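Local coordinates for outer membrane protein SusF (PDB 4FE9) that binds starch at the bacterial cell surface, ahead of the transport of this glycan into the periplasm for degradation, at residues 325-328 with 329-332; 384-387 with 388-391; 89-92 with 93-96; 424-427 with 428-432. All blocks are in the same frame, centred on the assembly; numbering follows the deposited sequence.

Interaction 1 (325-328 with 329-332); sequences ISQE and SKDL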
ATOM      1  N   ILE A 325      -7.777  -6.189   0.786  1.00 24.56           N
ATOM      2  CA  ILE A 325      -8.950  -6.416   1.625  1.00 24.45           C
ATOM      3  C   ILE A 325      -8.522  -7.110   2.923  1.00 25.50           C
ATOM      4  O   ILE A 325      -7.901  -8.155   2.885  1.00 26.87           O
ATOM      5  CB  ILE A 325     -10.019  -7.274   0.878  1.00 24.77           C
ATOM      6  CG1 ILE A 325     -10.385  -6.617  -0.466  1.00 22.57           C
ATOM      7  CG2 ILE A 325     -11.273  -7.474   1.752  1.00 24.02           C
ATOM      8  CD1 ILE A 325     -11.436  -7.364  -1.279  1.00 16.21           C
ATOM      9  N   SER A 326      -8.604  -6.378   4.014  1.00 25.89           N
ATOM     10  CA  SER A 326      -8.567  -6.936   5.358  1.00 27.46           C
ATOM     11  C   SER A 326      -8.898  -8.441   5.411  1.00 27.30           C
ATOM     12  O   SER A 326      -9.912  -8.886   4.845  1.00 25.64           O
ATOM     13  CB  SER A 326      -9.574  -6.196   6.217  1.00 26.89           C
ATOM     14  OG  SER A 326      -9.020  -5.881   7.447  1.00 30.91           O
ATOM     15  N   GLN A 327      -8.159  -9.179   6.245  1.00 28.42           N
ATOM     16  CA  GLN A 327      -8.628 -10.497   6.698  1.00 28.39           C
ATOM     17  C   GLN A 327      -9.916 -10.366   7.528  1.00 28.84           C
ATOM     18  O   GLN A 327     -10.845 -11.164   7.364  1.00 28.47           O
ATOM     19  CB  GLN A 327      -7.536 -11.250   7.498  1.00 28.93           C
ATOM     20  CG  GLN A 327      -7.873 -12.760   7.797  1.00 27.16           C
ATOM     21  CD  GLN A 327      -8.243 -13.558   6.523  1.00 33.22           C
ATOM     22  OE1 GLN A 327      -7.495 -13.583   5.550  1.00 33.57           O
ATOM     23  NE2 GLN A 327      -9.424 -14.155   6.525  1.00 36.97           N
ATOM     24  N   GLU A 328      -9.978  -9.315   8.361  1.00 28.97           N
ATOM     25  CA  GLU A 328     -11.215  -8.933   9.077  1.00 30.26           C
ATOM     26  C   GLU A 328     -12.403  -8.885   8.150  1.00 29.82           C
ATOM     27  O   GLU A 328     -13.409  -9.527   8.398  1.00 30.19           O
ATOM     28  CB  GLU A 328     -11.062  -7.570   9.764  1.00 30.11           C
ATOM     29  CG  GLU A 328     -10.123  -7.564  10.955  1.00 33.31           C
ATOM     30  CD  GLU A 328      -8.617  -7.511  10.542  1.00 50.82           C
ATOM     31  OE1 GLU A 328      -8.277  -7.844   9.366  1.00 51.11           O
ATOM     32  OE2 GLU A 328      -7.776  -7.187  11.413  1.00 53.51           O
ATOM     33  N   SER A 329     -12.301  -8.080   7.099  1.00 28.69           N
ATOM     34  CA  SER A 329     -13.401  -7.917   6.188  1.00 28.38           C
ATOM     35  C   SER A 329     -13.791  -9.257   5.680  1.00 27.90           C
ATOM     36  O   SER A 329     -14.973  -9.511   5.416  1.00 27.91           O
ATOM     37  CB  SER A 329     -13.008  -7.024   4.996  1.00 27.41           C
ATOM     38  OG  SER A 329     -12.779  -5.710   5.419  1.00 28.40           O
ATOM     39  N   LYS A 330     -12.782 -10.021   5.293  1.00 27.43           N
ATOM     40  CA  LYS A 330     -13.015 -11.274   4.589  1.00 27.68           C
ATOM     41  C   LYS A 330     -13.757 -12.232   5.507  1.00 26.84           C
ATOM     42  O   LYS A 330     -14.695 -12.911   5.080  1.00 26.66           O
ATOM     43  CB  LYS A 330     -11.690 -11.902   4.156  1.00 28.08           C
ATOM     44  CG  LYS A 330     -11.126 -11.329   2.904  1.00 28.76           C
ATOM     45  CD  LYS A 330      -9.790 -11.923   2.624  1.00 27.52           C
ATOM     46  CE  LYS A 330      -9.333 -11.548   1.238  1.00 32.38           C
ATOM     47  NZ  LYS A 330      -7.882 -11.702   1.116  1.00 33.99           N
ATOM     48  N   ASP A 331     -13.375 -12.214   6.780  1.00 27.33           N
ATOM     49  CA  ASP A 331     -14.006 -13.029   7.811  1.00 28.62           C
ATOM     50  C   ASP A 331     -15.392 -12.517   8.132  1.00 29.12           C
ATOM     51  O   ASP A 331     -16.343 -13.300   8.235  1.00 29.27           O
ATOM     52  CB  ASP A 331     -13.158 -13.020   9.088  1.00 28.56           C
ATOM     53  CG  ASP A 331     -11.898 -13.867   8.958  1.00 31.44           C
ATOM     54  OD1 ASP A 331     -11.027 -13.776   9.844  1.00 37.53           O
ATOM     55  OD2 ASP A 331     -11.754 -14.572   7.935  1.00 34.74           O
ATOM     56  N   LEU A 332     -15.502 -11.211   8.381  1.00 28.76           N
ATOM     57  CA  LEU A 332     -16.777 -10.642   8.801  1.00 27.52           C
ATOM     58  C   LEU A 332     -17.880 -10.923   7.781  1.00 27.37           C
ATOM     59  O   LEU A 332     -18.991 -11.329   8.148  1.00 27.53           O
ATOM     60  CB  LEU A 332     -16.646  -9.137   9.072  1.00 27.56           C
ATOM     61  CG  LEU A 332     -17.981  -8.466   9.408  1.00 28.32           C
ATOM     62  CD1 LEU A 332     -18.432  -8.864  10.810  1.00 19.82           C
ATOM     63  CD2 LEU A 332     -17.896  -6.916   9.255  1.00 27.57           C
TER
HETATM   64  O   HOH W   1      -6.400 -11.771   3.260  1.00 33.52           O

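Interaction 2 (384-387 with 388-391); sequences QLVE and QDLF. With NA (sodium ion), chain I.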
ATOM      1  N   GLN A 384     -19.097   9.891  23.108  1.00 25.52           N
ATOM      2  CA  GLN A 384     -19.260   9.888  21.644  1.00 25.04           C
ATOM      3  C   GLN A 384     -18.989   8.517  21.058  1.00 24.34           C
ATOM      4  O   GLN A 384     -17.934   7.950  21.291  1.00 23.87           O
ATOM      5  CB  GLN A 384     -18.296  10.903  20.992  1.00 24.52           C
ATOM      6  CG  GLN A 384     -18.761  12.357  21.038  1.00 23.50           C
ATOM      7  CD  GLN A 384     -17.690  13.319  20.492  1.00 21.25           C
ATOM      8  OE1 GLN A 384     -16.955  12.979  19.563  1.00 19.46           O
ATOM      9  NE2 GLN A 384     -17.559  14.478  21.111  1.00 23.76           N
ATOM     10  N   LEU A 385     -19.845   8.104  20.130  1.00 24.57           N
ATOM     11  CA  LEU A 385     -19.682   6.828  19.432  1.00 26.35           C
ATOM     12  C   LEU A 385     -19.735   5.641  20.419  1.00 27.37           C
ATOM     13  O   LEU A 385     -19.033   4.654  20.245  1.00 26.18           O
ATOM     14  CB  LEU A 385     -18.349   6.795  18.631  1.00 26.48           C
ATOM     15  CG  LEU A 385     -18.107   7.741  17.440  1.00 23.72           C
ATOM     16  CD1 LEU A 385     -16.748   7.418  16.751  1.00 21.03           C
ATOM     17  CD2 LEU A 385     -19.225   7.687  16.436  1.00 17.60           C
ATOM     18  N   VAL A 386     -20.531   5.775  21.478  1.00 28.52           N
ATOM     19  CA  VAL A 386     -20.585   4.741  22.510  1.00 29.57           C
ATOM     20  C   VAL A 386     -21.752   3.813  22.293  1.00 29.73           C
ATOM     21  O   VAL A 386     -22.556   4.008  21.375  1.00 30.64           O
ATOM     22  CB  VAL A 386     -20.639   5.340  23.923  1.00 29.22           C
ATOM     23  CG1 VAL A 386     -19.292   5.933  24.285  1.00 30.28           C
ATOM     24  CG2 VAL A 386     -21.764   6.408  24.013  1.00 30.17           C
ATOM     25  N   GLU A 387     -21.724   2.687  23.003  1.00 30.94           N
ATOM     26  CA  GLU A 387     -22.688   1.596  22.797  1.00 30.80           C
ATOM     27  C   GLU A 387     -24.165   2.057  22.899  1.00 29.50           C
ATOM     28  O   GLU A 387     -25.024   1.570  22.171  1.00 29.83           O
ATOM     29  CB  GLU A 387     -22.412   0.479  23.820  1.00 31.44           C
ATOM     30  CG  GLU A 387     -23.126  -0.847  23.550  1.00 35.63           C
ATOM     31  CD  GLU A 387     -22.636  -1.971  24.497  1.00 50.92           C
ATOM     32  OE1 GLU A 387     -21.980  -1.646  25.521  1.00 43.68           O
ATOM     33  OE2 GLU A 387     -22.887  -3.168  24.198  1.00 53.50           O
ATOM     34  N   GLN A 388     -24.449   2.964  23.826  1.00 29.39           N
ATOM     35  CA  GLN A 388     -25.822   3.457  24.038  1.00 30.32           C
ATOM     36  C   GLN A 388     -26.341   4.286  22.862  1.00 30.15           C
ATOM     37  O   GLN A 388     -27.572   4.347  22.606  1.00 29.81           O
ATOM     38  CB  GLN A 388     -25.890   4.291  25.313  1.00 30.29           C
ATOM     39  CG  GLN A 388     -25.267   3.615  26.530  1.00 33.18           C
ATOM     40  CD  GLN A 388     -23.781   3.541  26.425  1.00 43.60           C
ATOM     41  OE1 GLN A 388     -23.245   3.141  25.389  1.00 40.05           O
ATOM     42  NE2 GLN A 388     -23.087   3.972  27.474  1.00 48.57           N
ATOM     43  N   ASP A 389     -25.415   4.935  22.147  1.00 29.01           N
ATOM     44  CA  ASP A 389     -25.789   5.811  21.036  1.00 28.47           C
ATOM     45  C   ASP A 389     -25.898   5.038  19.717  1.00 28.21           C
ATOM     46  O   ASP A 389     -26.345   5.577  18.694  1.00 27.30           O
ATOM     47  CB  ASP A 389     -24.814   7.001  20.954  1.00 27.93           C
ATOM     48  CG  ASP A 389     -24.951   7.956  22.162  1.00 26.83           C
ATOM     49  OD1 ASP A 389     -25.986   7.899  22.853  1.00 33.00           O
ATOM     50  OD2 ASP A 389     -24.046   8.773  22.418  1.00 22.63           O
ATOM     51  N   LEU A 390     -25.744   3.717  19.815  1.00 27.59           N
ATOM     52  CA  LEU A 390     -25.811   2.834  18.637  1.00 27.24           C
ATOM     53  C   LEU A 390     -27.240   2.580  18.156  1.00 26.99           C
ATOM     54  O   LEU A 390     -28.134   2.425  18.960  1.00 28.71           O
ATOM     55  CB  LEU A 390     -25.119   1.518  18.968  1.00 27.48           C
ATOM     56  CG  LEU A 390     -24.747   0.601  17.827  1.00 30.17           C
ATOM     57  CD1 LEU A 390     -23.411   1.023  17.273  1.00 25.56           C
ATOM     58  CD2 LEU A 390     -24.691  -0.868  18.320  1.00 34.30           C
ATOM     59  N   PHE A 391     -27.463   2.589  16.844  1.00 25.95           N
ATOM     60  CA  PHE A 391     -28.782   2.330  16.301  1.00 26.04           C
ATOM     61  C   PHE A 391     -28.944   0.807  16.241  1.00 28.34           C
ATOM     62  O   PHE A 391     -28.071   0.111  15.693  1.00 27.74           O
ATOM     63  CB  PHE A 391     -28.904   2.862  14.853  1.00 25.70           C
ATOM     64  CG  PHE A 391     -29.312   4.327  14.739  1.00 24.08           C
ATOM     65  CD1 PHE A 391     -30.198   4.712  13.746  1.00 15.32           C
ATOM     66  CD2 PHE A 391     -28.580   5.322  15.387  1.00 20.01           C
ATOM     67  CE1 PHE A 391     -30.466   6.070  13.498  1.00 18.01           C
ATOM     68  CE2 PHE A 391     -28.898   6.687  15.197  1.00 16.31           C
ATOM     69  CZ  PHE A 391     -29.833   7.043  14.242  1.00 12.17           C
TER
HETATM   70 NA    NA I 514     -23.393  10.574  23.446  1.00 33.33          NA
HETATM   71  O   HOH W   2     -22.365   9.428  20.576  1.00 35.83           O

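Interaction 3 (89-92 with 93-96); sequences KVAL and AQLD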
ATOM      1  N   LYS A  89      33.195 -18.097  -5.998  1.00 11.81           N
ATOM      2  CA  LYS A  89      33.546 -16.662  -5.906  1.00 11.69           C
ATOM      3  C   LYS A  89      32.495 -15.811  -6.613  1.00 12.76           C
ATOM      4  O   LYS A  89      31.986 -16.195  -7.692  1.00 11.08           O
ATOM      5  CB  LYS A  89      34.891 -16.420  -6.571  1.00 11.52           C
ATOM      6  CG  LYS A  89      36.078 -17.012  -5.856  1.00 15.24           C
ATOM      7  CD  LYS A  89      37.340 -16.304  -6.307  1.00 29.73           C
ATOM      8  CE  LYS A  89      38.545 -17.198  -6.159  1.00 42.04           C
ATOM      9  NZ  LYS A  89      39.809 -16.416  -6.007  1.00 47.50           N
ATOM     10  N   VAL A  90      32.226 -14.620  -6.062  1.00 11.08           N
ATOM     11  CA  VAL A  90      31.397 -13.645  -6.726  1.00 10.83           C
ATOM     12  C   VAL A  90      32.084 -12.285  -6.642  1.00 12.75           C
ATOM     13  O   VAL A  90      32.933 -12.063  -5.770  1.00 10.36           O
ATOM     14  CB  VAL A  90      29.974 -13.544  -6.090  1.00 10.03           C
ATOM     15  CG1 VAL A  90      29.188 -14.856  -6.314  1.00 12.99           C
ATOM     16  CG2 VAL A  90      30.068 -13.219  -4.583  1.00 12.47           C
ATOM     17  N   ALA A  91      31.704 -11.370  -7.535  1.00 11.14           N
ATOM     18  CA  ALA A  91      32.172  -9.989  -7.442  1.00 12.63           C
ATOM     19  C   ALA A  91      31.454  -9.308  -6.271  1.00 12.39           C
ATOM     20  O   ALA A  91      30.243  -9.399  -6.149  1.00 11.49           O
ATOM     21  CB  ALA A  91      31.878  -9.190  -8.815  1.00 12.25           C
ATOM     22  N   LEU A  92      32.226  -8.723  -5.366  1.00 12.73           N
ATOM     23  CA  LEU A  92      31.648  -8.096  -4.179  1.00 13.97           C
ATOM     24  C   LEU A  92      30.562  -7.074  -4.549  1.00 12.69           C
ATOM     25  O   LEU A  92      29.493  -7.022  -3.929  1.00 12.81           O
ATOM     26  CB  LEU A  92      32.746  -7.426  -3.338  1.00 13.24           C
ATOM     27  CG  LEU A  92      32.251  -6.845  -2.003  1.00 16.49           C
ATOM     28  CD1 LEU A  92      31.454  -7.865  -1.234  1.00 17.72           C
ATOM     29  CD2 LEU A  92      33.395  -6.343  -1.160  1.00 20.72           C
ATOM     30  N   ALA A  93      30.837  -6.244  -5.539  1.00 14.56           N
ATOM     31  CA  ALA A  93      29.852  -5.207  -5.915  1.00 14.01           C
ATOM     32  C   ALA A  93      28.512  -5.841  -6.314  1.00 14.09           C
ATOM     33  O   ALA A  93      27.455  -5.291  -6.028  1.00 13.59           O
ATOM     34  CB  ALA A  93      30.394  -4.350  -7.040  1.00 16.31           C
ATOM     35  N   GLN A  94      28.539  -7.017  -6.949  1.00 12.68           N
ATOM     36  CA  GLN A  94      27.273  -7.604  -7.402  1.00 13.08           C
ATOM     37  C   GLN A  94      26.585  -8.345  -6.278  1.00 12.12           C
ATOM     38  O   GLN A  94      25.374  -8.409  -6.241  1.00 12.23           O
ATOM     39  CB  GLN A  94      27.482  -8.540  -8.573  1.00 13.03           C
ATOM     40  CG  GLN A  94      28.164  -7.872  -9.702  1.00 17.95           C
ATOM     41  CD  GLN A  94      28.293  -8.763 -10.909  1.00 28.18           C
ATOM     42  OE1 GLN A  94      28.825  -9.866 -10.829  1.00 20.91           O
ATOM     43  NE2 GLN A  94      27.858  -8.261 -12.056  1.00 33.44           N
ATOM     44  N   LEU A  95      27.369  -8.877  -5.334  1.00 10.53           N
ATOM     45  CA  LEU A  95      26.792  -9.488  -4.138  1.00 10.75           C
ATOM     46  C   LEU A  95      26.064  -8.413  -3.301  1.00  9.36           C
ATOM     47  O   LEU A  95      24.944  -8.605  -2.861  1.00 11.09           O
ATOM     48  CB  LEU A  95      27.887 -10.142  -3.299  1.00  9.31           C
ATOM     49  CG  LEU A  95      27.409 -10.859  -2.019  1.00 11.58           C
ATOM     50  CD1 LEU A  95      26.395 -11.967  -2.332  1.00 14.08           C
ATOM     51  CD2 LEU A  95      28.626 -11.457  -1.292  1.00 12.30           C
ATOM     52  N   ASP A  96      26.718  -7.284  -3.144  1.00 10.11           N
ATOM     53  CA  ASP A  96      26.141  -6.116  -2.463  1.00 10.85           C
ATOM     54  C   ASP A  96      24.862  -5.647  -3.165  1.00  9.76           C
ATOM     55  O   ASP A  96      23.819  -5.593  -2.559  1.00 10.14           O
ATOM     56  CB  ASP A  96      27.218  -5.006  -2.398  1.00 10.23           C
ATOM     57  CG  ASP A  96      26.745  -3.739  -1.656  1.00 13.01           C
ATOM     58  OD1 ASP A  96      25.946  -3.838  -0.696  1.00 12.87           O
ATOM     59  OD2 ASP A  96      27.149  -2.636  -2.077  1.00 19.25           O
TER
HETATM   60  O   HOH W   3      29.593 -11.984  -9.383  1.00 15.01           O

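Interaction 4 (424-427 with 428-432); sequences GDWW and KTEFI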
ATOM      1  N   GLY A 424     -12.372  11.346  16.309  1.00 17.69           N
ATOM      2  CA  GLY A 424     -12.442  12.798  16.242  1.00 18.94           C
ATOM      3  C   GLY A 424     -13.056  13.289  14.927  1.00 17.88           C
ATOM      4  O   GLY A 424     -13.640  14.355  14.881  1.00 18.32           O
ATOM      5  N   ASP A 425     -12.897  12.495  13.866  1.00 17.49           N
ATOM      6  CA  ASP A 425     -13.358  12.851  12.531  1.00 16.90           C
ATOM      7  C   ASP A 425     -14.640  12.106  12.155  1.00 16.15           C
ATOM      8  O   ASP A 425     -14.917  11.869  10.964  1.00 13.72           O
ATOM      9  CB  ASP A 425     -12.275  12.530  11.507  1.00 18.20           C
ATOM     10  CG  ASP A 425     -11.085  13.504  11.579  1.00 19.68           C
ATOM     11  OD1 ASP A 425     -11.210  14.567  12.237  1.00 20.49           O
ATOM     12  OD2 ASP A 425     -10.039  13.189  10.971  1.00 19.13           O
ATOM     13  N   TRP A 426     -15.455  11.806  13.159  1.00 14.08           N
ATOM     14  CA  TRP A 426     -16.772  11.206  12.913  1.00 12.38           C
ATOM     15  C   TRP A 426     -17.592  12.037  11.922  1.00 12.40           C
ATOM     16  O   TRP A 426     -18.322  11.488  11.113  1.00 10.60           O
ATOM     17  CB  TRP A 426     -17.541  11.070  14.229  1.00 11.28           C
ATOM     18  CG  TRP A 426     -17.893  12.383  14.834  1.00  9.86           C
ATOM     19  CD1 TRP A 426     -17.118  13.128  15.663  1.00  9.34           C
ATOM     20  CD2 TRP A 426     -19.042  13.190  14.524  1.00  4.77           C
ATOM     21  NE1 TRP A 426     -17.736  14.335  15.943  1.00 10.55           N
ATOM     22  CE2 TRP A 426     -18.930  14.382  15.271  1.00  9.50           C
ATOM     23  CE3 TRP A 426     -20.176  12.996  13.725  1.00 14.34           C
ATOM     24  CZ2 TRP A 426     -19.890  15.407  15.207  1.00 11.82           C
ATOM     25  CZ3 TRP A 426     -21.145  14.007  13.673  1.00 10.92           C
ATOM     26  CH2 TRP A 426     -21.002  15.184  14.425  1.00  9.80           C
ATOM     27  N   TRP A 427     -17.395  13.362  11.934  1.00 11.50           N
ATOM     28  CA  TRP A 427     -18.259  14.261  11.128  1.00 10.54           C
ATOM     29  C   TRP A 427     -17.908  14.167   9.626  1.00  9.93           C
ATOM     30  O   TRP A 427     -18.575  14.755   8.798  1.00  9.76           O
ATOM     31  CB  TRP A 427     -18.093  15.690  11.588  1.00  8.79           C
ATOM     32  CG  TRP A 427     -16.668  16.081  11.706  1.00  8.50           C
ATOM     33  CD1 TRP A 427     -15.883  15.979  12.821  1.00 15.10           C
ATOM     34  CD2 TRP A 427     -15.835  16.593  10.676  1.00  7.78           C
ATOM     35  NE1 TRP A 427     -14.605  16.359  12.531  1.00 17.22           N
ATOM     36  CE2 TRP A 427     -14.535  16.717  11.215  1.00  5.40           C
ATOM     37  CE3 TRP A 427     -16.042  16.902   9.316  1.00  7.22           C
ATOM     38  CZ2 TRP A 427     -13.461  17.260  10.488  1.00  6.25           C
ATOM     39  CZ3 TRP A 427     -14.947  17.399   8.568  1.00  5.81           C
ATOM     40  CH2 TRP A 427     -13.673  17.541   9.154  1.00 10.22           C
ATOM     41  N   LYS A 428     -16.795  13.517   9.305  1.00  8.52           N
ATOM     42  CA  LYS A 428     -16.454  13.281   7.892  1.00  8.74           C
ATOM     43  C   LYS A 428     -17.422  12.333   7.184  1.00  7.80           C
ATOM     44  O   LYS A 428     -17.409  12.220   5.961  1.00  8.95           O
ATOM     45  CB  LYS A 428     -15.015  12.808   7.764  1.00  6.79           C
ATOM     46  CG  LYS A 428     -14.007  13.964   8.047  1.00  9.01           C
ATOM     47  CD  LYS A 428     -12.547  13.486   8.086  1.00  8.17           C
ATOM     48  CE  LYS A 428     -11.634  14.664   8.315  1.00 12.54           C
ATOM     49  NZ  LYS A 428     -10.282  14.396   7.883  1.00 14.51           N
ATOM     50  N   THR A 429     -18.188  11.588   7.970  1.00  8.72           N
ATOM     51  CA  THR A 429     -19.158  10.661   7.433  1.00  8.98           C
ATOM     52  C   THR A 429     -20.458  10.800   8.203  1.00 10.66           C
ATOM     53  O   THR A 429     -20.898   9.881   8.914  1.00 10.56           O
ATOM     54  CB  THR A 429     -18.637   9.152   7.477  1.00 10.98           C
ATOM     55  OG1 THR A 429     -18.299   8.794   8.822  1.00  9.38           O
ATOM     56  CG2 THR A 429     -17.378   8.979   6.586  1.00  9.24           C
ATOM     57  N   GLU A 430     -21.050  11.978   8.124  1.00 10.99           N
ATOM     58  CA  GLU A 430     -22.272  12.220   8.856  1.00 10.44           C
ATOM     59  C   GLU A 430     -23.386  12.578   7.917  1.00 10.71           C
ATOM     60  O   GLU A 430     -23.170  12.775   6.694  1.00 10.41           O
ATOM     61  CB  GLU A 430     -22.081  13.289   9.958  1.00 10.66           C
ATOM     62  CG  GLU A 430     -21.953  14.761   9.412  1.00  8.54           C
ATOM     63  CD  GLU A 430     -22.253  15.819  10.464  1.00 17.36           C
ATOM     64  OE1 GLU A 430     -23.178  15.596  11.320  1.00 14.49           O
ATOM     65  OE2 GLU A 430     -21.659  16.930  10.360  1.00 11.86           O
ATOM     66  N   PHE A 431     -24.602  12.497   8.434  1.00 11.61           N
ATOM     67  CA  PHE A 431     -25.765  12.789   7.638  1.00 14.19           C
ATOM     68  C   PHE A 431     -26.959  13.102   8.545  1.00 13.46           C
ATOM     69  O   PHE A 431     -26.845  13.136   9.783  1.00 14.34           O
ATOM     70  CB  PHE A 431     -26.089  11.580   6.738  1.00 13.50           C
ATOM     71  CG  PHE A 431     -26.264  10.316   7.498  1.00 16.12           C
ATOM     72  CD1 PHE A 431     -27.512   9.957   7.986  1.00 23.55           C
ATOM     73  CD2 PHE A 431     -25.166   9.539   7.833  1.00 17.09           C
ATOM     74  CE1 PHE A 431     -27.680   8.793   8.717  1.00 24.87           C
ATOM     75  CE2 PHE A 431     -25.328   8.363   8.545  1.00 23.56           C
ATOM     76  CZ  PHE A 431     -26.583   8.013   9.024  1.00 21.63           C
ATOM     77  N   ILE A 432     -28.053  13.440   7.919  1.00 15.07           N
ATOM     78  CA  ILE A 432     -29.265  13.854   8.630  1.00 17.29           C
ATOM     79  C   ILE A 432     -30.482  13.583   7.695  1.00 18.17           C
ATOM     80  O   ILE A 432     -30.315  13.052   6.588  1.00 18.21           O
ATOM     81  CB  ILE A 432     -29.161  15.359   9.057  1.00 16.29           C
ATOM     82  CG1 ILE A 432     -30.135  15.695  10.202  1.00 18.65           C
ATOM     83  CG2 ILE A 432     -29.355  16.289   7.840  1.00 15.44           C
ATOM     84  CD1 ILE A 432     -29.901  14.903  11.457  1.00 23.28           C
TER
HETATM   85  O   HOH W   4     -15.922   9.245  10.367  1.00 15.44           O

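Interaction 1 (325-328 with 329-332)
Gln327 and Asp331, one helical turn apart, cross at a slant, with the amide and carboxylate planes 52° from each other. Gln327 NE2 donates to Asp331 OD2 over 2.8 Å; the oxygen lies in the plane of the amide, whereas the N-H comes down on it from above the carboxylate plane. With CG anti to the backbone N (chi1 -170°) and a bend at the next torsion, Gln327 lays its amide across the outside of the turn, where the other end, OE1, accepts from a water at 3.1 Å. That water accepts from Lys330 NZ at 2.6 Å. Lys330 runs extended at about a right angle to Gln327, and its CG passes 4.0 Å from Ile325 CG2, again crosswise. An alanine in place of Lys330 is likely to leave the water without its ammonium donor and Ile325 CG2 without the methylenes that cross it, so that Gln327 OE1 would be less firmly held. Beneath these side chains Lys330 N, Asp331 N and Leu332 N bond to the carbonyls four residues back. At the N-cap, the hydroxyl of Ser326 donates to Glu328 OE1 over 2.8 Å from above the carboxylate plane. Within the second carbohydrate-binding module, hydrogen bonds from Ser326 N to Glu364 and between Ser329 OG and Phe365 N tie the start of helix 327-333 to strand 360-366, while Ile325 and Ser329 pack on Leu335, just before strand 336-338.

Interaction 2 (384-387 with 388-391)
Asp389, whose side chain lies beside that of Val386 and points the same way, binds the sodium ion through OD2 at 2.2 Å. It is the one carboxylate among the five protein ligands; Ser377 OG and the carbonyl oxygens of Tyr378, Gly380 and Ala383 complete the set. The same OD2 has a water 2.6 Å away, and this water accepts from Leu385 N, tying the start of the segment to the metal ligand. Two backbone bonds then fold the chain: Asp389 N donates to Val386 O at 3.1 Å, and Leu390 N to Glu387 O at 3.3 Å. Both donors stand well above the carbonyl planes. The result is a pair of overlapping type I beta turns in the loop between strands 371-374 and 401-402 of the third carbohydrate-binding module, and the first of them delivers the carboxylate to the sodium. Around this turn, Val386 CG2 lies 3.7 Å from Asp389 OD2. Gln388 bends at its second torsion (chi2 71°), which folds the amide back along the chain and sets OE1 3.7 Å from Val386 CB; it also comes near Glu387 N, but at an angle too poor for a hydrogen bond. Leu390 CB rests 3.2 Å from Glu387 O. Farther out, Leu385 reaches Tyr371, Met373 and Cys415, and Leu390 also packs on Tyr371. Phe391 turns inward onto Ile414, Val458 and Leu460.

Interaction 3 (89-92 with 93-96)
Ala91 and Leu95 are joined by the first i to i+4 backbone bond of helix 92-102, Leu95 N to Ala91 O at 3.0 Å. The same carbonyl also receives a weak bond from Gln94 N, and Asp96 N reaches Leu92 O over 2.9 Å in an almost straight line (172°), so the helical pattern is in place as soon as strand 87-91 ends. The second kind of link runs through water. Ala91 holds the N-cap position but has no side-chain acceptor or donor to offer, and its own N-H donates to a water at 2.9 Å that donates in turn to Gln94 OE1 at 2.7 Å. Gln94 thus does through water what the third helical residue of a capping box does directly. Its chain is extended beyond CG, which carries the amide alongside Ala91, with OE1 3.7 Å from Ala91 CB. The apolar contact is a hydrophobic staple: Val90, just before the N-cap, meets Leu95 in the helix, the two side chains slanting across each other. With chi1 at -179°, Leu95 swings CG away from its own N, which brings CD2 as well as CB to 4.0 Å from Val90 CG2. Val90 and Leu95 both lie on Val49 of strand 48-57, and Leu95 continues to Ile39 and Leu140, which places the staple in the interior of the N-terminal, Ig-like domain. The chemistry implies a helix start held by its backbone bonds, a buried aliphatic contact and a water bridge, with no side-chain hydroxyl or carboxylate at the N-cap.

Interaction 4 (424-427 with 428-432)
Two successive bonds between residues three apart, Lys428 N to Asp425 O at 3.0 Å and Thr429 N to Trp426 O at 3.1 Å, wind the chain into a 3-10 turn just before strand 430-434. Trp427 holds CG between its backbone N and carbonyl carbon (chi1 49°), which brings the indole alongside Lys428. The extended lysine lays its methylenes over one face of that indole: CG stands 3.7 Å from the centroid of the six-membered ring, 15° off the normal, a CH-pi contact, and Lys428 CE lies 3.6 Å from Trp427 CH2. Asp425 lies alongside the Lys428 side chain and points the same way; its OD2 forms a salt bridge with Lys428 NZ at 3.3 Å, whose hydrogen bond is weak. A serine in place of Trp427 would probably uncover the lysine methylenes and let the ammonium swing away from Asp425. Trp427 CB sits over the centre of one face of the Trp426 ring. Glu430 OE1 approaches Trp426 CZ3 to 3.5 Å, with ring and carboxylate planes 73° apart; the two carboxylate oxygens are paired with Arg413 and Arg441. A water donates to both Asp425 O and Thr429 OG1, a hydroxyl that also bonds to Val416 O. Lys428 thus combines a weakly hydrogen-bonded salt bridge with methylene packing on the indole, which probably limits where its ammonium can go, whereas the buried charge of Glu430 is matched by two arginines, likely to keep it ionised.

How the interactions relate
All four contacts are local, between residues close in the chain, but they differ in burial and place. Interaction 2 is a surface contact with one buried residue, the sodium ligand Asp389, whereas interactions 1, 3 and 4 are partly buried. Interactions 1 and 3 both mark helix starts, one dominated by polar side chains and the other relying on aliphatic packing. Interactions 2 and 4 share the third carbohydrate-binding module and touch where Gln384 OE1 lies 3.9 Å from Trp426 CD1, a metal-bound loop beside an aromatic 3-10 turn. Interaction 1 belongs to the second module, its centre about 23 Å from that of interaction 2. Interaction 3 stands apart in the N-terminal domain, about 61 Å from interaction 2 between centres.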